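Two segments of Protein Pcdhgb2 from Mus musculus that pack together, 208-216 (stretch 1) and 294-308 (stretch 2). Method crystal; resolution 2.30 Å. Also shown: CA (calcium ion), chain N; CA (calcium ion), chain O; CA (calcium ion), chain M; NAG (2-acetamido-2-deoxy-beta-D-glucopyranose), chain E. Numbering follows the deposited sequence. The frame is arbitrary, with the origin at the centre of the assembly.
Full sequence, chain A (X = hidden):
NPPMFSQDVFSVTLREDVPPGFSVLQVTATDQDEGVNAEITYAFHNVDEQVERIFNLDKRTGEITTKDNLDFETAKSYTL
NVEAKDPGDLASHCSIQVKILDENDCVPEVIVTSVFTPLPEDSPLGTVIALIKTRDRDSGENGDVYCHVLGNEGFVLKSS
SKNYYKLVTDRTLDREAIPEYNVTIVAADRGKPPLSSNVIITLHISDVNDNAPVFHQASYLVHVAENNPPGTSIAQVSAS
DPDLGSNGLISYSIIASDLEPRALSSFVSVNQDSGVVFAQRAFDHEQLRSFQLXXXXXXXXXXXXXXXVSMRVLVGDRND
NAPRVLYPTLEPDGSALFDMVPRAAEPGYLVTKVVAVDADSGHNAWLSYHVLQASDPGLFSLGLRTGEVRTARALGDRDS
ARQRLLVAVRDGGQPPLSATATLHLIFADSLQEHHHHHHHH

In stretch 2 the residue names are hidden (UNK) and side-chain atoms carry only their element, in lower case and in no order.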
# COMPACT_ATOMS: atom_id res chain seq x y z
N VAL A 208 -1.09 -5.62 -10.14
CA VAL A 208 0.04 -6.25 -10.82
C VAL A 208 1.21 -6.25 -9.84
O VAL A 208 1.31 -5.37 -8.97
CB VAL A 208 0.39 -5.51 -12.13
CG1 VAL A 208 1.70 -5.99 -12.73
CG2 VAL A 208 -0.74 -5.68 -13.14
N ASN A 209 2.08 -7.26 -9.94
CA ASN A 209 3.24 -7.34 -9.06
C ASN A 209 4.31 -6.38 -9.59
O ASN A 209 5.26 -6.76 -10.27
CB ASN A 209 3.77 -8.76 -8.98
CG ASN A 209 4.86 -8.91 -7.93
OD1 ASN A 209 4.92 -8.14 -6.97
ND2 ASN A 209 5.73 -9.91 -8.10
N ASP A 210 4.15 -5.10 -9.24
CA ASP A 210 5.11 -4.08 -9.66
C ASP A 210 5.81 -3.42 -8.47
O ASP A 210 6.40 -2.35 -8.63
CB ASP A 210 4.43 -3.03 -10.53
CG ASP A 210 3.18 -2.43 -9.89
OD1 ASP A 210 2.64 -3.05 -8.94
OD2 ASP A 210 2.75 -1.34 -10.33
N ASN A 211 5.76 -4.03 -7.29
CA ASN A 211 6.42 -3.49 -6.10
C ASN A 211 7.28 -4.57 -5.46
O ASN A 211 6.77 -5.63 -5.09
CB ASN A 211 5.40 -2.96 -5.09
CG ASN A 211 4.75 -1.67 -5.56
OD1 ASN A 211 5.30 -0.58 -5.38
ND2 ASN A 211 3.56 -1.79 -6.15
N ALA A 212 8.56 -4.29 -5.33
CA ALA A 212 9.46 -5.21 -4.64
C ALA A 212 9.34 -5.03 -3.13
O ALA A 212 9.12 -3.91 -2.66
CB ALA A 212 10.91 -4.98 -5.08
N PRO A 213 9.45 -6.10 -2.36
CA PRO A 213 9.49 -5.95 -0.90
C PRO A 213 10.61 -5.02 -0.47
O PRO A 213 11.65 -4.93 -1.13
CB PRO A 213 9.71 -7.38 -0.39
CG PRO A 213 10.11 -8.18 -1.59
CD PRO A 213 9.49 -7.51 -2.77
N VAL A 214 10.38 -4.30 0.63
CA VAL A 214 11.35 -3.35 1.17
C VAL A 214 11.49 -3.62 2.66
O VAL A 214 10.50 -3.63 3.39
CB VAL A 214 10.91 -1.89 0.93
CG1 VAL A 214 11.86 -0.94 1.63
CG2 VAL A 214 10.85 -1.60 -0.56
N PHE A 215 12.73 -3.83 3.11
CA PHE A 215 12.97 -4.11 4.52
C PHE A 215 12.76 -2.85 5.36
O PHE A 215 13.03 -1.73 4.93
CB PHE A 215 14.39 -4.64 4.73
CG PHE A 215 14.54 -6.10 4.41
CD1 PHE A 215 15.05 -6.52 3.19
CD2 PHE A 215 14.17 -7.07 5.34
CE1 PHE A 215 15.19 -7.87 2.91
CE2 PHE A 215 14.30 -8.41 5.06
CZ PHE A 215 14.82 -8.81 3.84
N HIS A 216 12.27 -3.07 6.58
CA HIS A 216 11.95 -1.95 7.47
C HIS A 216 13.21 -1.19 7.89
O HIS A 216 13.12 0.00 8.22
CB HIS A 216 11.19 -2.49 8.69
CG HIS A 216 10.63 -1.42 9.58
ND1 HIS A 216 9.36 -0.92 9.43
CD2 HIS A 216 11.16 -0.78 10.65
CE1 HIS A 216 9.13 -0.01 10.35
NE2 HIS A 216 10.21 0.10 11.10
N UNK A 294 23.58 -12.06 4.96
CA UNK A 294 22.74 -11.37 3.97
C UNK A 294 21.42 -12.12 3.84
O UNK A 294 21.39 -13.27 3.38
o UNK A 294 24.54 -10.36 2.72
c UNK A 294 22.46 -10.74 1.57
c UNK A 294 23.44 -11.27 2.62
N UNK A 295 20.33 -11.46 4.23
CA UNK A 295 19.00 -12.03 4.13
C UNK A 295 18.27 -11.45 2.92
O UNK A 295 18.63 -10.39 2.39
c UNK A 295 17.70 -12.83 7.63
c UNK A 295 19.64 -11.26 7.39
c UNK A 295 18.79 -12.32 6.70
c UNK A 295 18.19 -11.77 5.40
N UNK A 296 17.23 -12.16 2.47
CA UNK A 296 16.47 -11.76 1.30
C UNK A 296 14.98 -11.87 1.60
O UNK A 296 14.53 -12.86 2.18
c UNK A 296 16.29 -13.16 -2.33
n UNK A 296 15.68 -14.34 -2.45
c UNK A 296 16.82 -12.62 0.08
o UNK A 296 17.10 -12.75 -3.16
c UNK A 296 15.92 -12.34 -1.12
N UNK A 297 14.23 -10.84 1.19
CA UNK A 297 12.77 -10.86 1.22
C UNK A 297 12.27 -11.00 -0.21
O UNK A 297 12.69 -10.24 -1.10
c UNK A 297 12.21 -9.59 1.85
N UNK A 298 11.36 -11.94 -0.43
CA UNK A 298 10.89 -12.30 -1.75
C UNK A 298 9.37 -12.36 -1.75
O UNK A 298 8.78 -12.93 -0.82
c UNK A 298 13.15 -15.17 -5.93
c UNK A 298 11.48 -13.66 -2.16
c UNK A 298 11.27 -14.06 -3.59
n UNK A 298 12.11 -15.65 -5.26
n UNK A 298 13.27 -15.43 -7.23
c UNK A 298 11.89 -15.42 -3.84
n UNK A 298 14.07 -14.44 -5.31
N UNK A 299 8.73 -11.77 -2.76
CA UNK A 299 7.28 -11.91 -2.85
C UNK A 299 6.94 -13.14 -3.70
O UNK A 299 7.80 -13.78 -4.29
c UNK A 299 6.96 -10.33 -4.86
o UNK A 299 7.16 -11.26 -5.68
c UNK A 299 6.62 -10.63 -3.40
o UNK A 299 7.00 -9.14 -5.21
N UNK A 300 5.65 -13.47 -3.73
CA UNK A 300 5.16 -14.64 -4.45
C UNK A 300 4.35 -14.25 -5.69
O UNK A 300 3.30 -14.83 -5.97
c UNK A 300 4.33 -15.53 -3.52
c UNK A 300 5.13 -16.22 -2.47
n UNK A 300 5.97 -17.28 -2.75
c UNK A 300 6.55 -17.68 -1.64
c UNK A 300 5.23 -16.00 -1.14
n UNK A 300 6.12 -16.93 -0.64
N UNK A 301 4.85 -13.26 -6.44
CA UNK A 301 4.24 -12.86 -7.69
C UNK A 301 4.93 -13.48 -8.89
O UNK A 301 5.93 -14.18 -8.79
N UNK A 302 4.36 -13.20 -10.06
CA UNK A 302 4.93 -13.68 -11.32
C UNK A 302 5.19 -12.51 -12.27
O UNK A 302 4.25 -11.93 -12.82
o UNK A 302 3.75 -15.80 -11.12
c UNK A 302 4.01 -14.70 -11.98
N UNK A 303 6.48 -12.16 -12.46
CA UNK A 303 7.61 -12.80 -11.79
C UNK A 303 7.81 -12.27 -10.37
O UNK A 303 7.19 -11.27 -10.00
c UNK A 303 6.92 -11.11 -13.40
c UNK A 303 8.79 -12.43 -12.68
c UNK A 303 8.42 -11.11 -13.24
N UNK A 304 8.65 -12.94 -9.58
CA UNK A 304 8.87 -12.53 -8.20
C UNK A 304 9.76 -11.29 -8.14
O UNK A 304 10.59 -11.04 -9.01
c UNK A 304 9.52 -13.65 -7.40
o UNK A 304 10.79 -13.97 -7.98
c UNK A 304 8.65 -14.89 -7.39
N UNK A 305 9.57 -10.53 -7.07
CA UNK A 305 10.43 -9.40 -6.74
C UNK A 305 11.04 -9.62 -5.37
O UNK A 305 10.49 -10.34 -4.53
c UNK A 305 9.64 -8.09 -6.79
c UNK A 305 10.36 -7.40 -9.08
c UNK A 305 8.18 -6.59 -8.16
c UNK A 305 9.16 -7.74 -8.20
N UNK A 306 12.20 -9.01 -5.14
CA UNK A 306 12.97 -9.33 -3.95
C UNK A 306 13.82 -8.14 -3.53
O UNK A 306 14.09 -7.23 -4.32
o UNK A 306 14.92 -10.21 -5.07
c UNK A 306 13.87 -10.54 -4.18
N UNK A 307 14.24 -8.16 -2.27
CA UNK A 307 15.24 -7.23 -1.76
C UNK A 307 16.22 -7.99 -0.87
O UNK A 307 15.91 -9.06 -0.33
c UNK A 307 14.61 -6.08 -0.97
N UNK A 308 17.41 -7.41 -0.72
CA UNK A 308 18.49 -7.97 0.07
C UNK A 308 18.88 -6.98 1.16
O UNK A 308 18.92 -5.77 0.92
c UNK A 308 19.44 -9.33 -1.80
c UNK A 308 19.70 -8.25 -0.79
o UNK A 308 18.80 -10.33 -1.50
n UNK A 308 19.92 -9.13 -3.02
CA CA N . 0.75 -3.49 -7.61
CA CA O . 5.18 -7.31 -4.73
CA CA M . 1.37 0.09 -9.13
C1 NAG E . 19.64 -10.23 -3.89
C2 NAG E . 19.17 -9.97 -5.31
C3 NAG E . 18.81 -11.30 -5.97
C4 NAG E . 19.97 -12.28 -5.86
C5 NAG E . 20.46 -12.37 -4.41
C6 NAG E . 21.72 -13.19 -4.24
C7 NAG E . 18.17 -7.74 -5.54
C8 NAG E . 16.90 -6.94 -5.53
N2 NAG E . 18.04 -9.06 -5.34
O3 NAG E . 18.46 -11.09 -7.34
O4 NAG E . 19.54 -13.58 -6.27
O5 NAG E . 20.77 -11.06 -3.92
O6 NAG E . 22.00 -13.97 -5.39
O7 NAG E . 19.27 -7.22 -5.72
O HOH W 1 3.41 0.89 -7.91
O HOH W 2 1.86 1.59 -10.93

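Position 294 carries one carbon bearing an oxygen and a second carbon, out of reach of stretch 1; this is Thr294. At 295, four carbons fork at the second, the CA-to-CB bond points toward stretch 1, and the backbone O of 295 lies 4.3 Å from Phe215 CE1: Leu295. Position 296 has three carbons, the last carrying one oxygen and one nitrogen, and its CA-to-CB bond points away, Gln296. A single carbon at 297 meets the aromatic ring, its CB 3.4 Å from Phe215 CZ, and also approaches Pro213; it is Ala297. Position 298 extends through three carbons and a nitrogen to a carbon with two more nitrogens, a guanidinium; its CA-to-CB bond points away from stretch 1: Arg298.

Position 299 points toward stretch 1 with two carbons, the second carrying two oxygens. This carboxylate is Asp299; its OD2 binds the chain O calcium at 2.6 Å, as Asn209 OD1 does at 2.4 Å and Asn211 O at 2.3 Å. Asn209 ND2 donates to Asp299 OD1 at 3.1 Å. Position 300 ends in a five-membered ring of three carbons and two nitrogens, its CA-to-CB bond pointing away, and makes no contact with stretch 1: His300. No side-chain atom exists at 301, whose CA lies 3.3 Å from Asn209 ND2; an ideal CB would fall 2.1 Å from that nitrogen, a clash, so Gly301 leaves room for the amide.

One carbon and one oxygen at 302, pointing away, make Ser302. At 303 three carbons close onto the backbone N after a cis peptide bond: Pro303, whose O accepts a weak hydrogen bond from Asn209 ND2 at 2.8 Å. Position 304, a carbon bearing one oxygen and one carbon, has its CA-to-CB bond pointing away and is Thr304. The four carbons of 305, forked at the second, reach the calcium-binding loop: Leu305, with CD1 3.5 Å from Asn211 C and CB 3.8 Å from Ala212 CB. Position 306, one carbon and one oxygen, points away as Ser306. The lone carbon at 307 packs 3.2 Å from Pro213 O: Ala307. At 308, two carbons end in an oxygen and a nitrogen; the nitrogen is bonded to the NAG C1 at 1.4 Å, identifying a glycosylated Asn308.

The contact joins a polar, calcium-centred end to an apolar one. Asp299 serves both metal and hydrogen bonds, its OD1 also accepting from Leu305 N at 2.9 Å, which ties the turn to the calcium site. Beyond it, Pro213 and Phe215 pack against Ala297 and Ala307.

Stretch 2 (294-308) TLQARDHGSPTLSAN
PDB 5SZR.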